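Local atomic coordinates of five-membered-cyclitol-phosphate synthase (Streptomyces citricolor, PDB entry 6K96), a protein that belongs to the myo-inositol-1-phosphate synthase family and binds nicotinamide-adenine-dinucleotide in a Rossmann-type domain. Residues 5-10 with 302-307; 130-135 with 141-146; 167-172 with 177-182. All coordinates share one frame; numbering follows the deposited sequence.

Contact 1: 5-10 with 302-307; sequences IRLAVA and DLIRIA
I5 and L7 of strand 5-10 face I304 and R305 of helix 302-307, with the two axes 9.9 Å apart at closest approach and 118° between their N-to-C directions. The nearest backbone pair is I5 with R305, whose CA atoms are 7.6 Å apart. I5 and L7 are alternate residues, so both side chains leave the same side of the strand toward the helix. I5 reaches in with its CD1 methyl, which touches the helix backbone at I304 O (3.7 Å). I5 CD1 also meets R305 CG at 3.8 Å, and the two side chains cross at about a right angle. L7 meets I304 with both branches. L7 CD1 lies 3.8 Å from I304 CG2, and L7 CD2 lies 4.0 Å from I304 CD1. I304 has CG1 between the backbone N and the carbonyl carbon (chi1 56°), which leaves CG2 and CD1 each facing one methyl of L7. Strand 5-10 is the first strand of a Rossmann-type parallel sheet, here in the order 3-2-1-4-5-6. It runs between strands 55-62 and 127-130. Helix 292-313 comes from much later in the chain and covers this face of the sheet. Helix 14-31 shares that cover, as its L19 touches both L7 and I304. R305 contributes only the aliphatic start of its chain. The chain bends at chi2 and chi3, and the guanidinium leads away from the strand. There NH2 bonds to R44 O and NE to I50 O, so the charged end is held by backbone carbonyls while CG remains against I5.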
loop_
_atom_site.group_PDB
_atom_site.type_symbol
_atom_site.label_atom_id
_atom_site.label_comp_id
_atom_site.label_asym_id
_atom_site.label_seq_id
_atom_site.Cartn_x
_atom_site.Cartn_y
_atom_site.Cartn_z
ATOM N N ILE B 5 -0.154 -37.516 -21.072
ATOM C CA ILE B 5 0.817 -37.953 -20.018
ATOM C C ILE B 5 0.104 -38.798 -18.953
ATOM O O ILE B 5 -0.834 -38.284 -18.315
ATOM C CB ILE B 5 1.481 -36.777 -19.284
ATOM C CG1 ILE B 5 2.276 -35.832 -20.188
ATOM C CG2 ILE B 5 2.336 -37.330 -18.168
ATOM C CD1 ILE B 5 2.671 -34.524 -19.486
ATOM N N ARG B 6 0.591 -40.011 -18.714
ATOM C CA ARG B 6 0.157 -40.876 -17.594
ATOM C C ARG B 6 1.004 -40.487 -16.357
ATOM O O ARG B 6 2.235 -40.800 -16.294
ATOM C CB ARG B 6 0.231 -42.345 -18.047
ATOM C CG ARG B 6 -0.635 -42.681 -19.258
ATOM C CD ARG B 6 -0.331 -44.016 -19.927
ATOM N NE ARG B 6 1.020 -44.101 -20.489
ATOM C CZ ARG B 6 1.404 -43.838 -21.753
ATOM N NH1 ARG B 6 0.541 -43.420 -22.670
ATOM N NH2 ARG B 6 2.680 -43.966 -22.096
ATOM N N LEU B 7 0.384 -39.779 -15.408
ATOM C CA LEU B 7 1.110 -38.968 -14.407
ATOM C C LEU B 7 0.826 -39.523 -13.014
ATOM O O LEU B 7 -0.339 -39.695 -12.659
ATOM C CB LEU B 7 0.710 -37.494 -14.531
ATOM C CG LEU B 7 1.408 -36.537 -13.560
ATOM C CD1 LEU B 7 2.854 -36.308 -13.951
ATOM C CD2 LEU B 7 0.655 -35.218 -13.473
ATOM N N ALA B 8 1.910 -39.825 -12.296
ATOM C CA ALA B 8 1.894 -40.433 -10.951
ATOM C C ALA B 8 2.310 -39.347 -9.962
ATOM O O ALA B 8 3.099 -38.461 -10.367
ATOM C CB ALA B 8 2.803 -41.625 -10.894
ATOM N N VAL B 9 1.806 -39.420 -8.733
ATOM C CA VAL B 9 1.891 -38.293 -7.775
ATOM C C VAL B 9 2.337 -38.854 -6.441
ATOM O O VAL B 9 1.665 -39.721 -5.888
ATOM C CB VAL B 9 0.524 -37.587 -7.695
ATOM C CG1 VAL B 9 0.281 -36.942 -6.341
ATOM C CG2 VAL B 9 0.332 -36.591 -8.855
ATOM N N ALA B 10 3.446 -38.371 -5.931
ATOM C CA ALA B 10 3.850 -38.689 -4.557
ATOM C C ALA B 10 3.519 -37.432 -3.770
ATOM O O ALA B 10 4.215 -36.450 -3.920
ATOM C CB ALA B 10 5.313 -39.098 -4.509
ATOM N N ASP B 302 4.924 -27.138 -16.994
ATOM C CA ASP B 302 6.167 -27.050 -17.803
ATOM C C ASP B 302 7.003 -28.330 -17.545
ATOM O O ASP B 302 7.127 -29.133 -18.459
ATOM C CB ASP B 302 6.904 -25.755 -17.420
ATOM C CG ASP B 302 6.714 -24.604 -18.390
ATOM O OD1 ASP B 302 7.446 -24.590 -19.376
ATOM O OD2 ASP B 302 5.856 -23.705 -18.154
ATOM N N LEU B 303 7.472 -28.550 -16.306
ATOM C CA LEU B 303 8.410 -29.646 -15.952
ATOM C C LEU B 303 7.816 -31.022 -16.311
ATOM O O LEU B 303 8.567 -31.846 -16.835
ATOM C CB LEU B 303 8.757 -29.577 -14.454
ATOM C CG LEU B 303 9.509 -28.334 -14.000
ATOM C CD1 LEU B 303 9.855 -28.460 -12.540
ATOM C CD2 LEU B 303 10.766 -28.102 -14.812
ATOM N N ILE B 304 6.553 -31.303 -15.999
ATOM C CA ILE B 304 6.012 -32.672 -16.245
ATOM C C ILE B 304 5.973 -32.931 -17.747
ATOM O O ILE B 304 6.112 -34.096 -18.146
ATOM C CB ILE B 304 4.642 -32.960 -15.622
ATOM C CG1 ILE B 304 3.593 -31.952 -16.084
ATOM C CG2 ILE B 304 4.757 -33.063 -14.114
ATOM C CD1 ILE B 304 2.269 -32.136 -15.406
ATOM N N ARG B 305 5.762 -31.902 -18.560
ATOM C CA ARG B 305 5.716 -32.100 -20.027
ATOM C C ARG B 305 7.165 -32.203 -20.511
ATOM O O ARG B 305 7.402 -32.964 -21.495
ATOM C CB ARG B 305 4.979 -30.983 -20.766
ATOM C CG ARG B 305 3.460 -31.003 -20.667
ATOM C CD ARG B 305 2.894 -29.611 -20.407
ATOM N NE ARG B 305 2.720 -28.702 -21.526
ATOM C CZ ARG B 305 2.768 -27.361 -21.461
ATOM N NH1 ARG B 305 3.005 -26.708 -20.342
ATOM N NH2 ARG B 305 2.564 -26.647 -22.534
ATOM N N ILE B 306 8.100 -31.474 -19.882
ATOM C CA ILE B 306 9.521 -31.565 -20.297
ATOM C C ILE B 306 9.930 -33.011 -20.073
ATOM O O ILE B 306 10.525 -33.609 -20.987
ATOM C CB ILE B 306 10.437 -30.568 -19.586
ATOM C CG1 ILE B 306 10.040 -29.116 -19.818
ATOM C CG2 ILE B 306 11.861 -30.790 -20.057
ATOM C CD1 ILE B 306 10.690 -28.162 -18.821
ATOM N N ALA B 307 9.511 -33.546 -18.928
ATOM C CA ALA B 307 9.721 -34.933 -18.455
ATOM C C ALA B 307 9.203 -35.931 -19.486
ATOM O O ALA B 307 10.027 -36.674 -20.057
ATOM C CB ALA B 307 9.022 -35.117 -17.128
#

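Contact 2: 130-135 with 141-146; sequences YSLPTG and IAYARA. With NAD (nicotinamide-adenine-dinucleotide), chain G.
L132 and Y143 meet beside the adenine of the bound NAD (nicotinamide-adenine-dinucleotide), L132 over a face and Y143 at the N1A edge. L132 belongs to the loop that follows strand 127-130 of the Rossmann-type sheet, and Y143 to the next helix, 137-149. In this fold such loops, at the C-terminal ends of the strands, line the dinucleotide site. L132 lays CG and both methyls over one face of the adenine. L132 CG is 3.7 Å from NAD C4A, and L132 CD2 is 3.4 Å from NAD C6A. P133 continues this apolar wall, with P133 CD 3.6 Å from NAD C8A. The loop also holds the other ribose, next to the nicotinamide. NAD O3D gives a hydrogen bond to L132 O (2.9 Å). T134 OG1 is also 2.9 Å from NAD O3D, with O2D a little farther off. L132 therefore serves the ligand twice, with its side chain at the adenine and its carbonyl at the ribose. Beside it stands Y143, whose CE2 is 4.1 Å from L132 CD2. Y143 reaches the ligand itself, with Y143 OH 3.0 Å from NAD N1A. Y130 packs against Y143 in turn. The two tyrosine side chains cross at about a right angle, and Y143 CD2 comes to the edge of the Y130 ring, 3.9 Å from Y130 CE1. With CG anti to the backbone N (chi1 178°), the Y130 ring swings toward Y143, and it also packs on A139 and A140 of the helix. At the far end of Y143, the OH accepts a hydrogen bond from the backbone N of L101.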
loop_
_atom_site.group_PDB
_atom_site.type_symbol
_atom_site.label_atom_id
_atom_site.label_comp_id
_atom_site.label_asym_id
_atom_site.label_seq_id
_atom_site.Cartn_x
_atom_site.Cartn_y
_atom_site.Cartn_z
ATOM N N TYR B 130 7.066 -35.806 -7.540
ATOM C CA TYR B 130 7.357 -35.806 -6.104
ATOM C C TYR B 130 6.903 -34.489 -5.509
ATOM O O TYR B 130 7.548 -33.448 -5.790
ATOM C CB TYR B 130 8.856 -36.020 -5.898
ATOM C CG TYR B 130 9.280 -35.996 -4.453
ATOM C CD1 TYR B 130 9.021 -37.082 -3.629
ATOM C CD2 TYR B 130 9.909 -34.891 -3.903
ATOM C CE1 TYR B 130 9.417 -37.089 -2.296
ATOM C CE2 TYR B 130 10.290 -34.878 -2.566
ATOM C CZ TYR B 130 10.065 -35.988 -1.763
ATOM O OH TYR B 130 10.467 -35.996 -0.460
ATOM N N SER B 131 5.872 -34.501 -4.695
ATOM C CA SER B 131 5.263 -33.225 -4.241
ATOM C C SER B 131 4.966 -33.296 -2.746
ATOM O O SER B 131 3.919 -32.776 -2.312
ATOM C CB SER B 131 4.026 -32.902 -5.037
ATOM O OG SER B 131 3.819 -31.482 -5.108
ATOM N N LEU B 132 5.901 -33.850 -1.992
ATOM C CA LEU B 132 5.826 -34.003 -0.518
ATOM C C LEU B 132 6.253 -32.704 0.148
ATOM O O LEU B 132 6.812 -31.809 -0.480
ATOM C CB LEU B 132 6.775 -35.135 -0.078
ATOM C CG LEU B 132 6.187 -36.548 -0.016
ATOM C CD1 LEU B 132 5.880 -37.024 -1.419
ATOM C CD2 LEU B 132 7.146 -37.505 0.643
ATOM N N PRO B 133 6.083 -32.633 1.484
ATOM C CA PRO B 133 6.615 -31.509 2.233
ATOM C C PRO B 133 8.129 -31.354 2.008
ATOM O O PRO B 133 8.846 -32.307 1.657
ATOM C CB PRO B 133 6.246 -31.869 3.700
ATOM C CG PRO B 133 5.103 -32.847 3.613
ATOM C CD PRO B 133 5.358 -33.615 2.328
ATOM N N THR B 134 8.617 -30.144 2.197
ATOM C CA THR B 134 10.063 -29.843 2.202
ATOM C C THR B 134 10.647 -30.504 3.454
ATOM O O THR B 134 9.912 -30.534 4.452
ATOM C CB THR B 134 10.293 -28.334 2.141
ATOM O OG1 THR B 134 10.025 -27.972 0.787
ATOM C CG2 THR B 134 11.683 -27.895 2.542
ATOM N N GLY B 135 11.852 -31.082 3.348
ATOM C CA GLY B 135 12.673 -31.501 4.482
ATOM C C GLY B 135 12.860 -33.010 4.531
ATOM O O GLY B 135 13.564 -33.487 5.485
ATOM N N ILE B 141 14.867 -39.269 -2.114
ATOM C CA ILE B 141 15.787 -40.346 -2.609
ATOM C C ILE B 141 14.949 -41.591 -2.942
ATOM O O ILE B 141 15.136 -42.155 -4.012
ATOM C CB ILE B 141 16.893 -40.639 -1.558
ATOM C CG1 ILE B 141 18.112 -39.733 -1.746
ATOM C CG2 ILE B 141 17.274 -42.111 -1.549
ATOM C CD1 ILE B 141 18.654 -39.782 -3.150
ATOM N N ALA B 142 14.061 -41.996 -2.028
ATOM C CA ALA B 142 13.306 -43.270 -2.062
ATOM C C ALA B 142 12.369 -43.264 -3.258
ATOM O O ALA B 142 12.531 -44.149 -4.101
ATOM C CB ALA B 142 12.585 -43.523 -0.761
ATOM N N TYR B 143 11.435 -42.314 -3.343
ATOM C CA TYR B 143 10.534 -42.201 -4.512
ATOM C C TYR B 143 11.352 -42.117 -5.800
ATOM O O TYR B 143 10.880 -42.587 -6.850
ATOM C CB TYR B 143 9.578 -41.001 -4.392
ATOM C CG TYR B 143 8.458 -41.271 -3.431
ATOM C CD1 TYR B 143 7.375 -42.042 -3.816
ATOM C CD2 TYR B 143 8.529 -40.846 -2.129
ATOM C CE1 TYR B 143 6.363 -42.362 -2.923
ATOM C CE2 TYR B 143 7.544 -41.178 -1.220
ATOM C CZ TYR B 143 6.464 -41.940 -1.612
ATOM O OH TYR B 143 5.477 -42.195 -0.710
ATOM N N ALA B 144 12.552 -41.555 -5.737
ATOM C CA ALA B 144 13.400 -41.396 -6.939
ATOM C C ALA B 144 13.961 -42.772 -7.376
ATOM O O ALA B 144 13.990 -43.085 -8.578
ATOM C CB ALA B 144 14.453 -40.334 -6.673
ATOM N N ARG B 145 14.369 -43.616 -6.447
ATOM C CA ARG B 145 14.939 -44.946 -6.815
ATOM C C ARG B 145 13.776 -45.847 -7.237
ATOM O O ARG B 145 13.946 -46.622 -8.188
ATOM C CB ARG B 145 15.806 -45.462 -5.674
ATOM C CG ARG B 145 16.938 -44.488 -5.368
ATOM C CD ARG B 145 18.183 -45.147 -4.827
ATOM N NE ARG B 145 18.133 -45.353 -3.383
ATOM C CZ ARG B 145 18.994 -46.096 -2.706
ATOM N NH1 ARG B 145 19.972 -46.728 -3.343
ATOM N NH2 ARG B 145 18.877 -46.214 -1.393
ATOM N N ALA B 146 12.603 -45.641 -6.617
ATOM C CA ALA B 146 11.341 -46.341 -6.953
ATOM C C ALA B 146 11.046 -46.083 -8.420
ATOM O O ALA B 146 10.809 -47.035 -9.137
ATOM C CB ALA B 146 10.230 -45.879 -6.065
HETATM P PA NAD G . 1.068 -29.903 0.665
HETATM O O1A NAD G . 1.444 -29.812 2.094
HETATM O O2A NAD G . -0.257 -29.292 0.303
HETATM O O5B NAD G . 1.196 -31.345 0.037
HETATM C C5B NAD G . 1.970 -32.281 0.823
HETATM C C4B NAD G . 1.349 -33.648 0.708
HETATM O O4B NAD G . 2.306 -34.727 0.977
HETATM C C3B NAD G . 0.201 -33.868 1.698
HETATM O O3B NAD G . -0.864 -34.514 1.013
HETATM C C2B NAD G . 0.832 -34.820 2.711
HETATM O O2B NAD G . -0.254 -35.379 3.393
HETATM C C1B NAD G . 1.613 -35.707 1.736
HETATM N N9A NAD G . 2.600 -36.614 2.288
HETATM C C8A NAD G . 3.296 -36.384 3.450
HETATM N N7A NAD G . 4.206 -37.300 3.694
HETATM C C5A NAD G . 4.131 -38.173 2.615
HETATM C C6A NAD G . 4.855 -39.343 2.307
HETATM N N6A NAD G . 5.834 -39.806 3.075
HETATM N N1A NAD G . 4.575 -39.971 1.132
HETATM C C2A NAD G . 3.580 -39.467 0.378
HETATM N N3A NAD G . 2.828 -38.389 0.583
HETATM C C4A NAD G . 3.153 -37.760 1.729
HETATM O O3 NAD G . 2.198 -29.158 -0.163
HETATM P PN NAD G . 2.082 -28.328 -1.536
HETATM O O1N NAD G . 1.418 -29.199 -2.532
HETATM O O2N NAD G . 1.550 -26.997 -1.098
HETATM O O5D NAD G . 3.641 -28.200 -1.928
HETATM C C5D NAD G . 4.394 -29.461 -2.161
HETATM C C4D NAD G . 5.865 -29.170 -2.159
HETATM O O4D NAD G . 6.237 -28.295 -3.250
HETATM C C3D NAD G . 6.338 -28.483 -0.870
HETATM O O3D NAD G . 7.612 -29.004 -0.558
HETATM C C2D NAD G . 6.561 -27.041 -1.316
HETATM O O2D NAD G . 7.559 -26.311 -0.628
HETATM C C1D NAD G . 7.079 -27.253 -2.738
HETATM N N1N NAD G . 6.993 -25.971 -3.501
HETATM C C2N NAD G . 5.756 -25.241 -3.504
HETATM C C3N NAD G . 5.672 -23.963 -4.031
HETATM C C7N NAD G . 4.318 -23.276 -4.032
HETATM O O7N NAD G . 3.320 -23.897 -3.690
HETATM N N7N NAD G . 4.264 -21.998 -4.398
HETATM C C4N NAD G . 6.844 -23.395 -4.525
HETATM C C5N NAD G . 7.987 -24.171 -4.678
HETATM C C6N NAD G . 8.069 -25.418 -4.087
#

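Contact 3: 167-172 with 177-182; sequences ELLEEF and VPLIGD
The F172 ring carries L179 on one face and V177 at its edge. L179 CD1 stands 3.8 Å from the F172 ring centroid and 15° off the ring normal, a CH-pi contact displaced toward the rim. L179 has CG anti to the backbone N (chi1 178°), which brings both methyls to the helix. L179 CD2 touches the ring as well and reaches L169, 3.9 Å from L169 CA. At the edge, V177 CG1 lies near the ring plane, 3.4 Å from F172 CD1. The backbones are joined at the same place. V177 N gives a hydrogen bond to F172 O (3.1 Å, N-H...O angle 161°). These residues belong to a beta-alpha-beta crossover: strand 153-156, helix 166-174 and then strand 179-180, the outermost strand on this side of the parallel sheet. F154 of the neighbouring strand touches both F172 and L179, and L148 of helix 137-149 also packs on F172. The side chains meet through carbon alone, so shape and burial hold the helix to the strand, while the one backbone bond pins the turn between them.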
loop_
_atom_site.group_PDB
_atom_site.type_symbol
_atom_site.label_atom_id
_atom_site.label_comp_id
_atom_site.label_asym_id
_atom_site.label_seq_id
_atom_site.Cartn_x
_atom_site.Cartn_y
_atom_site.Cartn_z
ATOM N N GLU B 167 25.772 -39.134 -8.752
ATOM C CA GLU B 167 25.697 -40.594 -9.063
ATOM C C GLU B 167 24.247 -41.010 -9.365
ATOM O O GLU B 167 24.041 -41.889 -10.195
ATOM C CB GLU B 167 26.322 -41.441 -7.946
ATOM C CG GLU B 167 27.843 -41.535 -8.031
ATOM C CD GLU B 167 28.397 -42.918 -8.407
ATOM O OE1 GLU B 167 29.081 -43.573 -7.542
ATOM O OE2 GLU B 167 28.148 -43.361 -9.565
ATOM N N LEU B 168 23.246 -40.440 -8.712
ATOM C CA LEU B 168 21.832 -40.805 -9.022
ATOM C C LEU B 168 21.449 -40.297 -10.429
ATOM O O LEU B 168 20.837 -41.032 -11.193
ATOM C CB LEU B 168 20.936 -40.234 -7.929
ATOM C CG LEU B 168 19.464 -40.558 -8.091
ATOM C CD1 LEU B 168 19.268 -42.052 -8.215
ATOM C CD2 LEU B 168 18.630 -39.974 -6.941
ATOM N N LEU B 169 21.888 -39.081 -10.774
ATOM C CA LEU B 169 21.807 -38.462 -12.125
ATOM C C LEU B 169 22.432 -39.403 -13.157
ATOM O O LEU B 169 21.706 -39.817 -14.063
ATOM C CB LEU B 169 22.511 -37.097 -12.067
ATOM C CG LEU B 169 22.538 -36.244 -13.344
ATOM C CD1 LEU B 169 21.147 -36.071 -13.978
ATOM C CD2 LEU B 169 23.189 -34.888 -13.067
ATOM N N GLU B 170 23.718 -39.746 -12.992
ATOM C CA GLU B 170 24.487 -40.728 -13.816
ATOM C C GLU B 170 23.599 -41.951 -14.101
ATOM O O GLU B 170 23.409 -42.299 -15.295
ATOM C CB GLU B 170 25.784 -41.158 -13.100
ATOM C CG GLU B 170 27.020 -41.269 -13.994
ATOM C CD GLU B 170 27.108 -42.474 -14.936
ATOM O OE1 GLU B 170 27.534 -43.582 -14.453
ATOM O OE2 GLU B 170 26.779 -42.306 -16.177
ATOM N N GLU B 171 23.058 -42.578 -13.055
ATOM C CA GLU B 171 22.243 -43.811 -13.224
ATOM C C GLU B 171 21.018 -43.482 -14.097
ATOM O O GLU B 171 20.881 -44.126 -15.133
ATOM C CB GLU B 171 21.994 -44.469 -11.859
ATOM C CG GLU B 171 23.234 -45.226 -11.337
ATOM C CD GLU B 171 24.148 -45.909 -12.379
ATOM O OE1 GLU B 171 23.694 -46.878 -13.034
ATOM O OE2 GLU B 171 25.321 -45.451 -12.574
ATOM N N PHE B 172 20.211 -42.475 -13.740
ATOM C CA PHE B 172 19.073 -41.977 -14.561
ATOM C C PHE B 172 19.542 -41.690 -15.996
ATOM O O PHE B 172 18.869 -42.152 -16.927
ATOM C CB PHE B 172 18.434 -40.734 -13.932
ATOM C CG PHE B 172 17.308 -40.981 -12.958
ATOM C CD1 PHE B 172 16.011 -41.099 -13.394
ATOM C CD2 PHE B 172 17.549 -41.056 -11.598
ATOM C CE1 PHE B 172 14.979 -41.328 -12.506
ATOM C CE2 PHE B 172 16.518 -41.264 -10.695
ATOM C CZ PHE B 172 15.232 -41.409 -11.154
ATOM N N VAL B 177 16.360 -42.380 -18.762
ATOM C CA VAL B 177 15.213 -41.908 -17.936
ATOM C C VAL B 177 15.496 -40.461 -17.547
ATOM O O VAL B 177 16.604 -40.154 -17.079
ATOM C CB VAL B 177 14.968 -42.782 -16.684
ATOM C CG1 VAL B 177 13.873 -42.225 -15.798
ATOM C CG2 VAL B 177 14.638 -44.222 -17.031
ATOM N N PRO B 178 14.502 -39.540 -17.729
ATOM C CA PRO B 178 14.657 -38.142 -17.346
ATOM C C PRO B 178 14.565 -38.003 -15.827
ATOM O O PRO B 178 13.739 -38.650 -15.210
ATOM C CB PRO B 178 13.493 -37.402 -18.026
ATOM C CG PRO B 178 12.769 -38.437 -18.865
ATOM C CD PRO B 178 13.170 -39.790 -18.306
ATOM N N LEU B 179 15.418 -37.138 -15.283
ATOM C CA LEU B 179 15.411 -36.727 -13.856
ATOM C C LEU B 179 15.426 -35.193 -13.819
ATOM O O LEU B 179 16.431 -34.591 -14.245
ATOM C CB LEU B 179 16.630 -37.344 -13.147
ATOM C CG LEU B 179 16.822 -36.985 -11.665
ATOM C CD1 LEU B 179 15.772 -37.655 -10.781
ATOM C CD2 LEU B 179 18.218 -37.374 -11.180
ATOM N N ILE B 180 14.350 -34.580 -13.326
ATOM C CA ILE B 180 14.108 -33.113 -13.455
ATOM C C ILE B 180 14.052 -32.513 -12.058
ATOM O O ILE B 180 13.139 -32.853 -11.293
ATOM C CB ILE B 180 12.829 -32.845 -14.272
ATOM C CG1 ILE B 180 12.864 -33.628 -15.591
ATOM C CG2 ILE B 180 12.601 -31.355 -14.484
ATOM C CD1 ILE B 180 14.018 -33.285 -16.512
ATOM N N GLY B 181 15.013 -31.660 -11.753
ATOM C CA GLY B 181 15.167 -31.108 -10.408
ATOM C C GLY B 181 16.420 -30.266 -10.308
ATOM O O GLY B 181 17.179 -30.239 -11.260
ATOM N N ASP B 182 16.569 -29.560 -9.178
ATOM C CA ASP B 182 15.617 -29.646 -8.070
ATOM C C ASP B 182 14.992 -28.280 -7.712
ATOM O O ASP B 182 15.578 -27.240 -8.001
ATOM C CB ASP B 182 16.292 -30.192 -6.806
ATOM C CG ASP B 182 17.027 -31.488 -7.041
ATOM O OD1 ASP B 182 16.414 -32.390 -7.617
ATOM O OD2 ASP B 182 18.218 -31.557 -6.706
#

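How the contacts relate
Strand 5-10 opens contact 1 near the N terminus, and its partner helix arrives nearly 300 residues later. The large loop closed there contains both other contacts. Contact 2 closes first, across the short link from strand 127-130 into helix 137-149. Contact 3 follows in series, at the turn between helix 166-174 and strand 179-180. The three contacts touch one another. A10 O lies 2.7 Å from S131 N, a probable hydrogen bond that joins contacts 1 and 2. I141 and A144 of contact 2 pack on L168 of contact 3. L303 of contact 1 meets I180 of contact 3, so helix 292-313 spans from the central strand to the edge strand.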